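Local coordinates for acyl-CoA hydrolase (Bacillus halodurans, PDB 1VPM), which probably hydrolyses long-chain fatty acyl-CoA thioesters as a hotdog-fold enzyme and binds coenzyme A between its subunits, at residues A[32-37]-A[43-48]; A[49-54]-A[66-71]; A[99-104]-A[160-165]. All blocks are in the same frame, centred on the assembly; numbering follows the deposited sequence.

In the fold
The three contacts follow one another along the chain, each closing before the next opens. Interactions 1 and 2 share helix 43-62, the long helix of the hotdog fold. Interactions 2 and 3 both reach the five-stranded antiparallel sheet, through strands 65-75 and 99-109. Their centres lie about 12 Å apart, and the two touch where A54 of the helix packs against V102 of the sheet. Interaction 1 is about 17 Å from interaction 2 and about 25 Å from interaction 3, centre to centre. Interactions 2 and 3 meet the same coenzyme A, while interaction 1 meets another. The chain thus borders two coenzyme A molecules, each also bonded by a second subunit.

Interaction 1 (A[32-37]-A[43-48]); sequences PPDTNH and GGKVLA. With COA (coenzyme A), chain D.
D34 and K45 join the loop that follows strand 24-29 to the first turns of helix 43-62, the long helix of the hotdog fold. D34 ends a short 3-10 turn, 32-34. A backbone hydrogen bond between D34 and F42 also ties this loop to the residue just before the helix.

The helix opens with G43. Its backbone N lies 3.6 Å from C3P of a coenzyme A, near the thiol end of the cofactor. That coenzyme A sits at a subunit interface: it is hydrogen-bonded to D75 and F76 of this chain and to S99, T68 and T98 of the second subunit.

K45 carries the contact between the segments. Its CG passes 3.9 Å from the backbone O of D34. The chain then bends at chi2 (-67°) and again at chi3 (-45°), which lays its outer part alongside one carboxylate oxygen of D34. K45 NZ ends 3.7 Å from D34 OD1, a long salt bridge. CE of K45 is almost as near, 3.8 Å from OD1 of D34, so the end of the lysine lies alongside the oxygen and the charge contact is loose. The other carboxylate oxygen, OD2, has a firmer partner in the backbone N of L31. NZ has a weak hydrogen bond to the hydroxyl of Y49, one turn on.

V46 faces the cofactor. V46 CG2 lies 3.9 Å from C2P of this coenzyme A and 4.1 Å from its sulfur S1P. L47 packs on L47 of the second subunit, and its N bonds to G43 O at 2.9 Å.

Interaction 2 (A[49-54]-A[66-71]); sequences YIDEIA and VVTASI. With COA (coenzyme A), chain B.
D51 and T68 make the one direct hydrogen bond between helix 43-62 and strand 65-75 here, inside the hotdog fold where the sheet wraps the helix. T68 OG1 gives its proton to D51 OD1 at 2.6 Å. The bond uses the syn lone pair, on the side of the other carboxylate oxygen. The aspartate reaches across because its CG stands anti to the backbone N, chi1 -171°. T68 CG2 also lies 3.5 Å from D51 OD1, so the methyl packs beside the bond.

A water closes the polar cluster. It donates to D51 OD2 at 2.8 Å and to T68 OG1 at 2.7 Å. The threonine hydroxyl therefore gives one hydrogen bond and takes another. D51 OD2 also has a weak bond from the backbone N of G44 of the second subunit.

The apolar part is small. I50 CG2 meets I71 CD1 at 4.1 Å, and the two side chains cross at about a right angle. I50 also packs on L88, L124 and V106 of the sheet.

Coenzyme A lies along the strand. Its pantetheine N4P donates to T68 O at 2.8 Å, with an angle of 139°. A69 and S70 form a classic beta bulge opposite T125. A69 CB touches CDP at 3.6 Å, while S70 OG lies beside adenine N1A. S70 and I71 also pair in an antiparallel ladder with a strand of the second subunit, so the sheet runs on across the interface.

T68 thus serves two partners: its hydroxyl is fixed by the helix aspartate and a water, while its carbonyl accepts from the pantetheine amide, so the helix aspartate probably helps position a residue that binds the cofactor.

Interaction 3 (A[99-104]-A[160-165]); sequences SMEVYV and ENRKKR. With COA (coenzyme A), chain B.
A buried salt bridge at the coenzyme A pocket, between E101 and R162, joins strand 99-109 of the hotdog sheet to the C-terminal helix 146-166. R162 NH2 donates to E101 OE2 at 2.8 Å, nearly straight at 162°. The oxygen lies in the guanidinium plane and uses its anti lone pair. The carboxylate and guanidinium planes stand 83° apart, so the groups do not pair side by side. NH1 of R162 adds only a weak bond to OE2 of E101, at 3.3 Å. A water accepts from R162 NH1 at 2.8 Å and gives OE2 a weak bond.

R162 runs out straight from CG to NE, which spans the gap between helix and strand. Along the way its CD passes 4.0 Å from adenine C2A. NH2 has a second anionic partner in D72. E101 OE1 is held by T93 and R158. A leucine in place of R162 would probably cost E101 OE2 its bond to the helix and leave D72 with one salt bridge fewer.

At the start of the strand, S99 OG donates to phosphate oxygen O8A of coenzyme A at 2.7 Å. R162 CG lies 3.5 Å above the plane of the R165 guanidinium, toward its rim.

M100, V102 and V104 meet helix 43-62, whereas E101 turns to the terminal helix. This is a hotdog sheet with its long helix on one face and, on the other, a helix bordering the coenzyme A site.

Interaction 1 (A[32-37]-A[43-48])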
# COMPACT_ATOMS: atom_id res chain seq x y z
N PRO A 32 11.77 -1.34 -4.25
CA PRO A 32 11.99 -2.73 -3.73
C PRO A 32 10.76 -3.62 -3.51
O PRO A 32 10.84 -4.81 -3.81
CB PRO A 32 12.78 -2.48 -2.46
CG PRO A 32 13.56 -1.21 -2.77
CD PRO A 32 12.54 -0.36 -3.46
N PRO A 33 9.63 -3.07 -3.05
CA PRO A 33 8.42 -3.91 -2.92
C PRO A 33 7.86 -4.49 -4.21
O PRO A 33 7.05 -5.39 -4.15
CB PRO A 33 7.37 -2.94 -2.34
CG PRO A 33 8.13 -1.81 -1.80
CD PRO A 33 9.40 -1.69 -2.57
N ASP A 34 8.26 -3.89 -5.35
CA ASP A 34 7.80 -4.20 -6.68
C ASP A 34 8.63 -5.28 -7.37
O ASP A 34 8.27 -5.65 -8.49
CB ASP A 34 7.93 -2.95 -7.57
CG ASP A 34 7.21 -1.75 -7.06
OD1 ASP A 34 6.21 -1.94 -6.35
OD2 ASP A 34 7.62 -0.60 -7.40
N THR A 35 9.73 -5.74 -6.77
CA THR A 35 10.73 -6.59 -7.43
C THR A 35 10.95 -7.92 -6.73
O THR A 35 10.77 -8.03 -5.52
CB THR A 35 12.12 -5.88 -7.54
OG1 THR A 35 12.73 -5.76 -6.27
CG2 THR A 35 11.95 -4.48 -8.15
N ASN A 36 11.47 -8.90 -7.47
CA ASN A 36 12.00 -10.15 -6.91
C ASN A 36 13.28 -9.83 -6.12
O ASN A 36 13.75 -8.67 -6.07
CB ASN A 36 12.15 -11.26 -7.98
CG ASN A 36 13.33 -11.06 -8.92
OD1 ASN A 36 14.15 -10.18 -8.74
ND2 ASN A 36 13.41 -11.91 -9.97
N HIS A 37 13.84 -10.83 -5.46
CA HIS A 37 14.93 -10.55 -4.54
C HIS A 37 16.24 -10.23 -5.24
O HIS A 37 17.17 -9.75 -4.60
CB HIS A 37 15.10 -11.69 -3.55
CG HIS A 37 15.71 -12.92 -4.13
ND1 HIS A 37 14.95 -14.03 -4.47
CD2 HIS A 37 17.00 -13.26 -4.33
CE1 HIS A 37 15.76 -14.98 -4.90
NE2 HIS A 37 17.01 -14.54 -4.82
N GLY A 43 6.41 -9.19 -13.11
CA GLY A 43 5.50 -9.08 -14.23
C GLY A 43 4.14 -8.51 -13.84
O GLY A 43 3.53 -7.75 -14.61
N GLY A 44 3.64 -8.94 -12.71
CA GLY A 44 2.33 -8.49 -12.25
C GLY A 44 2.21 -7.01 -11.98
O GLY A 44 1.13 -6.43 -12.16
N LYS A 45 3.27 -6.37 -11.51
CA LYS A 45 3.22 -4.93 -11.28
C LYS A 45 3.08 -4.22 -12.63
O LYS A 45 2.32 -3.28 -12.77
CB LYS A 45 4.50 -4.44 -10.58
CG LYS A 45 4.56 -4.73 -9.10
CD LYS A 45 3.49 -3.92 -8.36
CE LYS A 45 3.40 -2.45 -8.82
NZ LYS A 45 2.85 -1.55 -7.73
N VAL A 46 3.83 -4.69 -13.63
CA VAL A 46 3.77 -4.12 -14.97
C VAL A 46 2.37 -4.31 -15.59
O VAL A 46 1.74 -3.34 -16.07
CB VAL A 46 4.85 -4.67 -15.90
CG1 VAL A 46 4.71 -3.98 -17.20
CG2 VAL A 46 6.26 -4.47 -15.34
N LEU A 47 1.82 -5.50 -15.41
CA LEU A 47 0.45 -5.70 -15.81
C LEU A 47 -0.56 -4.79 -15.11
O LEU A 47 -1.50 -4.29 -15.82
CB LEU A 47 0.05 -7.20 -15.62
CG LEU A 47 0.85 -8.22 -16.44
CD1 LEU A 47 0.51 -9.63 -16.02
CD2 LEU A 47 0.67 -8.04 -17.92
N ALA A 48 -0.39 -4.59 -13.82
CA ALA A 48 -1.27 -3.71 -13.01
C ALA A 48 -1.22 -2.30 -13.61
O ALA A 48 -2.27 -1.62 -13.80
CB ALA A 48 -0.86 -3.66 -11.52
N1A COA D . 7.12 -16.14 -23.95
C2A COA D . 7.29 -17.46 -23.61
N3A COA D . 8.58 -17.97 -23.43
C4A COA D . 9.67 -17.15 -23.58
C5A COA D . 9.51 -15.80 -23.94
C6A COA D . 8.22 -15.29 -24.14
N6A COA D . 8.08 -14.04 -24.62
N7A COA D . 10.75 -15.25 -24.05
C8A COA D . 11.68 -16.20 -23.76
N9A COA D . 11.02 -17.37 -23.48
C1B COA D . 11.62 -18.58 -22.94
C2B COA D . 12.53 -19.21 -23.97
O2B COA D . 11.78 -19.93 -24.92
C3B COA D . 13.41 -20.08 -23.09
O3B COA D . 12.74 -21.33 -22.98
P3B COA D . 13.48 -22.72 -22.71
O7A COA D . 13.75 -23.36 -24.02
O8A COA D . 12.67 -23.67 -21.92
O9A COA D . 14.69 -22.42 -21.88
C4B COA D . 13.49 -19.28 -21.78
O4B COA D . 12.51 -18.24 -21.91
C5B COA D . 14.84 -18.60 -21.54
O5B COA D . 15.13 -17.77 -22.66
P1A COA D . 16.56 -17.76 -23.45
O1A COA D . 16.29 -17.57 -24.93
O2A COA D . 17.40 -18.98 -23.12
O3A COA D . 17.38 -16.50 -22.85
P2A COA D . 16.95 -14.94 -22.84
O4A COA D . 16.38 -14.56 -24.19
O5A COA D . 18.19 -14.18 -22.39
O6A COA D . 15.83 -14.78 -21.67
CBP COA D . 13.83 -13.73 -20.89
CCP COA D . 14.45 -14.63 -21.96
CDP COA D . 12.31 -13.92 -20.88
CEP COA D . 14.41 -14.19 -19.53
CAP COA D . 14.20 -12.25 -21.19
OAP COA D . 13.80 -11.77 -22.46
C9P COA D . 13.67 -11.36 -20.09
O9P COA D . 14.44 -11.28 -18.91
N8P COA D . 12.52 -10.69 -20.21
C7P COA D . 12.11 -9.87 -19.09
C6P COA D . 11.48 -10.71 -17.98
C5P COA D . 10.98 -9.83 -16.85
O5P COA D . 11.82 -9.17 -16.20
N4P COA D . 9.67 -9.78 -16.63
C3P COA D . 9.12 -9.02 -15.54
C2P COA D . 8.52 -7.65 -15.87
S1P COA D . 9.38 -6.49 -17.01

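Interaction 2 (A[49-54]-A[66-71])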
# COMPACT_ATOMS: atom_id res chain seq x y z
N TYR A 49 -0.02 -1.84 -13.89
CA TYR A 49 0.17 -0.48 -14.46
C TYR A 49 -0.39 -0.34 -15.85
O TYR A 49 -0.99 0.70 -16.19
CB TYR A 49 1.63 -0.08 -14.47
CG TYR A 49 2.30 0.02 -13.14
CD1 TYR A 49 1.61 0.39 -12.00
CD2 TYR A 49 3.69 -0.14 -13.07
CE1 TYR A 49 2.28 0.53 -10.80
CE2 TYR A 49 4.35 0.05 -11.89
CZ TYR A 49 3.64 0.34 -10.77
OH TYR A 49 4.31 0.51 -9.58
N ILE A 50 -0.28 -1.40 -16.67
CA ILE A 50 -0.85 -1.42 -18.01
C ILE A 50 -2.39 -1.27 -17.96
O ILE A 50 -2.97 -0.46 -18.69
CB ILE A 50 -0.47 -2.73 -18.74
CG1 ILE A 50 0.98 -2.71 -19.21
CG2 ILE A 50 -1.37 -3.03 -19.96
CD1 ILE A 50 1.49 -4.03 -19.59
N ASP A 51 -3.05 -2.01 -17.08
CA ASP A 51 -4.51 -1.89 -16.95
C ASP A 51 -4.89 -0.53 -16.40
O ASP A 51 -5.89 0.03 -16.83
CB ASP A 51 -5.06 -2.96 -16.03
CG ASP A 51 -6.57 -2.99 -16.04
OD1 ASP A 51 -7.08 -3.50 -17.09
OD2 ASP A 51 -7.21 -2.56 -15.04
N GLU A 52 -4.12 0.03 -15.48
CA GLU A 52 -4.41 1.34 -14.89
C GLU A 52 -4.45 2.38 -15.98
O GLU A 52 -5.37 3.21 -16.05
CB GLU A 52 -3.34 1.70 -13.84
CG GLU A 52 -3.63 2.91 -13.03
CD GLU A 52 -2.52 3.24 -12.03
OE1 GLU A 52 -1.90 2.30 -11.45
OE2 GLU A 52 -2.29 4.45 -11.85
N ILE A 53 -3.43 2.36 -16.84
CA ILE A 53 -3.35 3.39 -17.89
C ILE A 53 -4.44 3.11 -18.93
O ILE A 53 -5.02 4.02 -19.49
CB ILE A 53 -1.95 3.55 -18.47
CG1 ILE A 53 -1.83 4.87 -19.26
CG2 ILE A 53 -1.53 2.46 -19.27
CD1 ILE A 53 -0.45 5.26 -19.59
N ALA A 54 -4.75 1.86 -19.17
CA ALA A 54 -5.81 1.56 -20.11
C ALA A 54 -7.18 2.03 -19.66
O ALA A 54 -7.98 2.48 -20.48
CB ALA A 54 -5.83 0.08 -20.44
N VAL A 66 -15.50 2.26 -16.75
CA VAL A 66 -15.13 1.19 -17.67
C VAL A 66 -14.76 -0.07 -16.90
O VAL A 66 -14.45 -0.02 -15.71
CB VAL A 66 -14.00 1.62 -18.61
CG1 VAL A 66 -14.36 2.83 -19.37
CG2 VAL A 66 -12.69 1.89 -17.81
N VAL A 67 -14.80 -1.21 -17.59
CA VAL A 67 -14.30 -2.46 -17.02
C VAL A 67 -13.42 -3.10 -18.08
O VAL A 67 -13.58 -2.84 -19.27
CB VAL A 67 -15.42 -3.46 -16.66
CG1 VAL A 67 -16.31 -2.88 -15.55
CG2 VAL A 67 -16.26 -3.84 -17.83
N THR A 68 -12.46 -3.91 -17.62
CA THR A 68 -11.56 -4.59 -18.53
C THR A 68 -12.20 -5.91 -18.98
O THR A 68 -12.47 -6.78 -18.16
CB THR A 68 -10.25 -4.88 -17.87
OG1 THR A 68 -9.68 -3.64 -17.40
CG2 THR A 68 -9.28 -5.57 -18.88
N ALA A 69 -12.51 -6.02 -20.25
CA ALA A 69 -13.04 -7.27 -20.77
C ALA A 69 -12.00 -8.35 -20.99
O ALA A 69 -12.23 -9.55 -20.74
CB ALA A 69 -13.75 -7.03 -22.08
N SER A 70 -10.87 -7.92 -21.50
CA SER A 70 -9.72 -8.78 -21.80
C SER A 70 -8.42 -7.99 -22.03
O SER A 70 -8.40 -6.78 -22.21
CB SER A 70 -10.03 -9.69 -23.01
OG SER A 70 -10.09 -8.93 -24.16
N ILE A 71 -7.31 -8.71 -21.93
CA ILE A 71 -6.01 -8.29 -22.36
C ILE A 71 -5.45 -9.38 -23.30
O ILE A 71 -5.66 -10.56 -23.09
CB ILE A 71 -5.08 -7.95 -21.11
CG1 ILE A 71 -3.76 -7.38 -21.60
CG2 ILE A 71 -4.82 -9.17 -20.24
CD1 ILE A 71 -2.87 -6.79 -20.51
N1A COA B . -12.53 -9.82 -25.13
C2A COA B . -12.75 -8.78 -25.99
N3A COA B . -14.04 -8.23 -26.09
C4A COA B . -15.05 -8.72 -25.32
C5A COA B . -14.83 -9.79 -24.44
C6A COA B . -13.56 -10.36 -24.35
N6A COA B . -13.39 -11.48 -23.62
N7A COA B . -16.03 -10.08 -23.83
C8A COA B . -16.97 -9.22 -24.30
N9A COA B . -16.38 -8.38 -25.22
C1B COA B . -16.99 -7.21 -25.81
C2B COA B . -18.11 -7.61 -26.73
O2B COA B . -17.61 -8.05 -27.97
C3B COA B . -18.90 -6.31 -26.81
O3B COA B . -18.35 -5.58 -27.89
P3B COA B . -19.15 -4.51 -28.76
O7A COA B . -19.69 -5.19 -29.94
O8A COA B . -18.30 -3.40 -29.24
O9A COA B . -20.17 -3.89 -27.85
C4B COA B . -18.69 -5.69 -25.42
O4B COA B . -17.66 -6.47 -24.81
C5B COA B . -19.91 -5.76 -24.51
O5B COA B . -20.31 -7.12 -24.39
P1A COA B . -21.85 -7.65 -24.57
O1A COA B . -21.82 -8.99 -25.27
O2A COA B . -22.72 -6.61 -25.25
O3A COA B . -22.44 -7.79 -23.08
P2A COA B . -21.88 -8.70 -21.86
O4A COA B . -21.51 -10.08 -22.39
O5A COA B . -22.94 -8.66 -20.78
O6A COA B . -20.56 -7.94 -21.28
CBP COA B . -18.37 -8.07 -20.34
CCP COA B . -19.24 -8.38 -21.55
CDP COA B . -16.89 -8.10 -20.74
CEP COA B . -18.75 -6.65 -19.87
CAP COA B . -18.65 -9.12 -19.22
OAP COA B . -18.43 -10.48 -19.60
C9P COA B . -17.86 -8.78 -17.98
O9P COA B . -18.41 -7.79 -17.14
N8P COA B . -16.69 -9.37 -17.70
C7P COA B . -16.03 -8.95 -16.48
C6P COA B . -15.30 -7.62 -16.67
C5P COA B . -14.54 -7.24 -15.41
O5P COA B . -15.18 -7.00 -14.37
N4P COA B . -13.20 -7.20 -15.48
C3P COA B . -12.41 -6.79 -14.35
C2P COA B . -11.76 -7.89 -13.51
S1P COA B . -12.69 -9.40 -13.04
O HOH W 1 -9.95 -2.05 -15.25

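Interaction 3 (A[99-104]-A[160-165])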
# COMPACT_ATOMS: atom_id res chain seq x y z
N SER A 99 -17.34 -1.23 -26.81
CA SER A 99 -15.96 -1.66 -26.51
C SER A 99 -14.95 -0.79 -27.22
O SER A 99 -15.22 -0.17 -28.26
CB SER A 99 -15.79 -3.15 -26.88
OG SER A 99 -15.83 -3.36 -28.27
N MSE A 100 -13.77 -0.69 -26.60
CA MSE A 100 -12.65 0.06 -27.12
C MSE A 100 -11.41 -0.81 -27.05
O MSE A 100 -11.14 -1.43 -26.01
CB MSE A 100 -12.42 1.25 -26.23
CG MSE A 100 -13.52 2.26 -26.28
SE MSE A 100 -13.53 3.47 -24.70
CE MSE A 100 -14.34 2.32 -23.34
N GLU A 101 -10.68 -0.89 -28.15
CA GLU A 101 -9.34 -1.43 -28.08
C GLU A 101 -8.39 -0.33 -27.61
O GLU A 101 -8.41 0.80 -28.12
CB GLU A 101 -8.89 -1.94 -29.46
CG GLU A 101 -7.54 -2.60 -29.40
CD GLU A 101 -7.06 -3.07 -30.78
OE1 GLU A 101 -6.86 -2.19 -31.68
OE2 GLU A 101 -6.96 -4.29 -30.98
N VAL A 102 -7.59 -0.68 -26.62
CA VAL A 102 -6.58 0.21 -26.07
C VAL A 102 -5.19 -0.42 -26.29
O VAL A 102 -4.95 -1.59 -25.97
CB VAL A 102 -6.81 0.54 -24.59
CG1 VAL A 102 -5.69 1.42 -24.06
CG2 VAL A 102 -8.17 1.20 -24.39
N TYR A 103 -4.34 0.32 -26.97
CA TYR A 103 -2.91 -0.04 -27.11
C TYR A 103 -2.12 0.62 -26.01
O TYR A 103 -2.28 1.82 -25.73
CB TYR A 103 -2.42 0.39 -28.51
CG TYR A 103 -0.91 0.39 -28.65
CD1 TYR A 103 -0.21 -0.78 -28.91
CD2 TYR A 103 -0.17 1.58 -28.49
CE1 TYR A 103 1.19 -0.77 -29.04
CE2 TYR A 103 1.21 1.60 -28.64
CZ TYR A 103 1.89 0.45 -28.87
OH TYR A 103 3.25 0.54 -29.00
N VAL A 104 -1.24 -0.15 -25.38
CA VAL A 104 -0.34 0.33 -24.37
C VAL A 104 1.09 -0.08 -24.72
O VAL A 104 1.35 -1.22 -24.95
CB VAL A 104 -0.72 -0.18 -22.97
CG1 VAL A 104 0.23 0.36 -21.92
CG2 VAL A 104 -2.14 0.25 -22.58
N GLU A 160 -11.52 -10.17 -34.41
CA GLU A 160 -11.92 -11.50 -34.88
C GLU A 160 -11.15 -12.59 -34.14
O GLU A 160 -11.75 -13.62 -33.77
CB GLU A 160 -11.73 -11.61 -36.41
CG GLU A 160 -12.30 -12.87 -37.03
CD GLU A 160 -13.80 -13.06 -36.73
OE1 GLU A 160 -14.54 -12.07 -36.57
OE2 GLU A 160 -14.22 -14.24 -36.65
N ASN A 161 -9.85 -12.38 -33.92
CA ASN A 161 -9.05 -13.32 -33.12
C ASN A 161 -9.53 -13.46 -31.68
O ASN A 161 -9.47 -14.56 -31.13
CB ASN A 161 -7.57 -12.97 -33.18
CG ASN A 161 -6.97 -13.20 -34.56
OD1 ASN A 161 -7.65 -13.70 -35.45
ND2 ASN A 161 -5.71 -12.81 -34.74
N ARG A 162 -9.98 -12.39 -31.06
CA ARG A 162 -10.48 -12.46 -29.70
C ARG A 162 -11.79 -13.26 -29.66
O ARG A 162 -12.02 -14.02 -28.72
CB ARG A 162 -10.71 -11.08 -29.11
CG ARG A 162 -9.42 -10.26 -29.01
CD ARG A 162 -9.63 -8.89 -28.47
NE ARG A 162 -8.36 -8.19 -28.63
CZ ARG A 162 -8.14 -7.13 -29.39
NH1 ARG A 162 -9.15 -6.50 -30.02
NH2 ARG A 162 -6.93 -6.65 -29.47
N LYS A 163 -12.64 -13.08 -30.67
CA LYS A 163 -13.86 -13.90 -30.78
C LYS A 163 -13.53 -15.39 -30.92
O LYS A 163 -14.11 -16.24 -30.22
CB LYS A 163 -14.73 -13.44 -31.96
CG LYS A 163 -15.45 -12.12 -31.68
N LYS A 164 -12.59 -15.71 -31.80
CA LYS A 164 -12.19 -17.09 -32.01
C LYS A 164 -11.63 -17.75 -30.74
O LYS A 164 -11.99 -18.88 -30.41
CB LYS A 164 -11.18 -17.21 -33.16
CG LYS A 164 -11.73 -16.86 -34.54
N ARG A 165 -10.79 -17.05 -30.00
CA ARG A 165 -10.06 -17.69 -28.90
C ARG A 165 -10.97 -17.96 -27.71
O ARG A 165 -10.69 -18.84 -26.88
CB ARG A 165 -8.90 -16.82 -28.45
CG ARG A 165 -9.29 -15.71 -27.50
CD ARG A 165 -8.13 -14.82 -27.28
NE ARG A 165 -8.47 -13.71 -26.40
CZ ARG A 165 -7.84 -12.53 -26.44
NH1 ARG A 165 -6.89 -12.30 -27.34
NH2 ARG A 165 -8.18 -11.58 -25.62
N1A COA B . -12.53 -9.82 -25.13
C2A COA B . -12.75 -8.78 -25.99
N3A COA B . -14.04 -8.23 -26.09
C4A COA B . -15.05 -8.72 -25.32
C5A COA B . -14.83 -9.79 -24.44
C6A COA B . -13.56 -10.36 -24.35
N6A COA B . -13.39 -11.48 -23.62
N7A COA B . -16.03 -10.08 -23.83
C8A COA B . -16.97 -9.22 -24.30
N9A COA B . -16.38 -8.38 -25.22
C1B COA B . -16.99 -7.21 -25.81
C2B COA B . -18.11 -7.61 -26.73
O2B COA B . -17.61 -8.05 -27.97
C3B COA B . -18.90 -6.31 -26.81
O3B COA B . -18.35 -5.58 -27.89
P3B COA B . -19.15 -4.51 -28.76
O7A COA B . -19.69 -5.19 -29.94
O8A COA B . -18.30 -3.40 -29.24
O9A COA B . -20.17 -3.89 -27.85
C4B COA B . -18.69 -5.69 -25.42
O4B COA B . -17.66 -6.47 -24.81
C5B COA B . -19.91 -5.76 -24.51
O5B COA B . -20.31 -7.12 -24.39
P1A COA B . -21.85 -7.65 -24.57
O1A COA B . -21.82 -8.99 -25.27
O2A COA B . -22.72 -6.61 -25.25
O3A COA B . -22.44 -7.79 -23.08
P2A COA B . -21.88 -8.70 -21.86
O4A COA B . -21.51 -10.08 -22.39
O5A COA B . -22.94 -8.66 -20.78
O6A COA B . -20.56 -7.94 -21.28
CBP COA B . -18.37 -8.07 -20.34
CCP COA B . -19.24 -8.38 -21.55
CDP COA B . -16.89 -8.10 -20.74
CEP COA B . -18.75 -6.65 -19.87
CAP COA B . -18.65 -9.12 -19.22
OAP COA B . -18.43 -10.48 -19.60
C9P COA B . -17.86 -8.78 -17.98
O9P COA B . -18.41 -7.79 -17.14
N8P COA B . -16.69 -9.37 -17.70
C7P COA B . -16.03 -8.95 -16.48
C6P COA B . -15.30 -7.62 -16.67
C5P COA B . -14.54 -7.24 -15.41
O5P COA B . -15.18 -7.00 -14.37
N4P COA B . -13.20 -7.20 -15.48
C3P COA B . -12.41 -6.79 -14.35
C2P COA B . -11.76 -7.89 -13.51
S1P COA B . -12.69 -9.40 -13.04
O HOH W 2 -9.60 -4.74 -32.19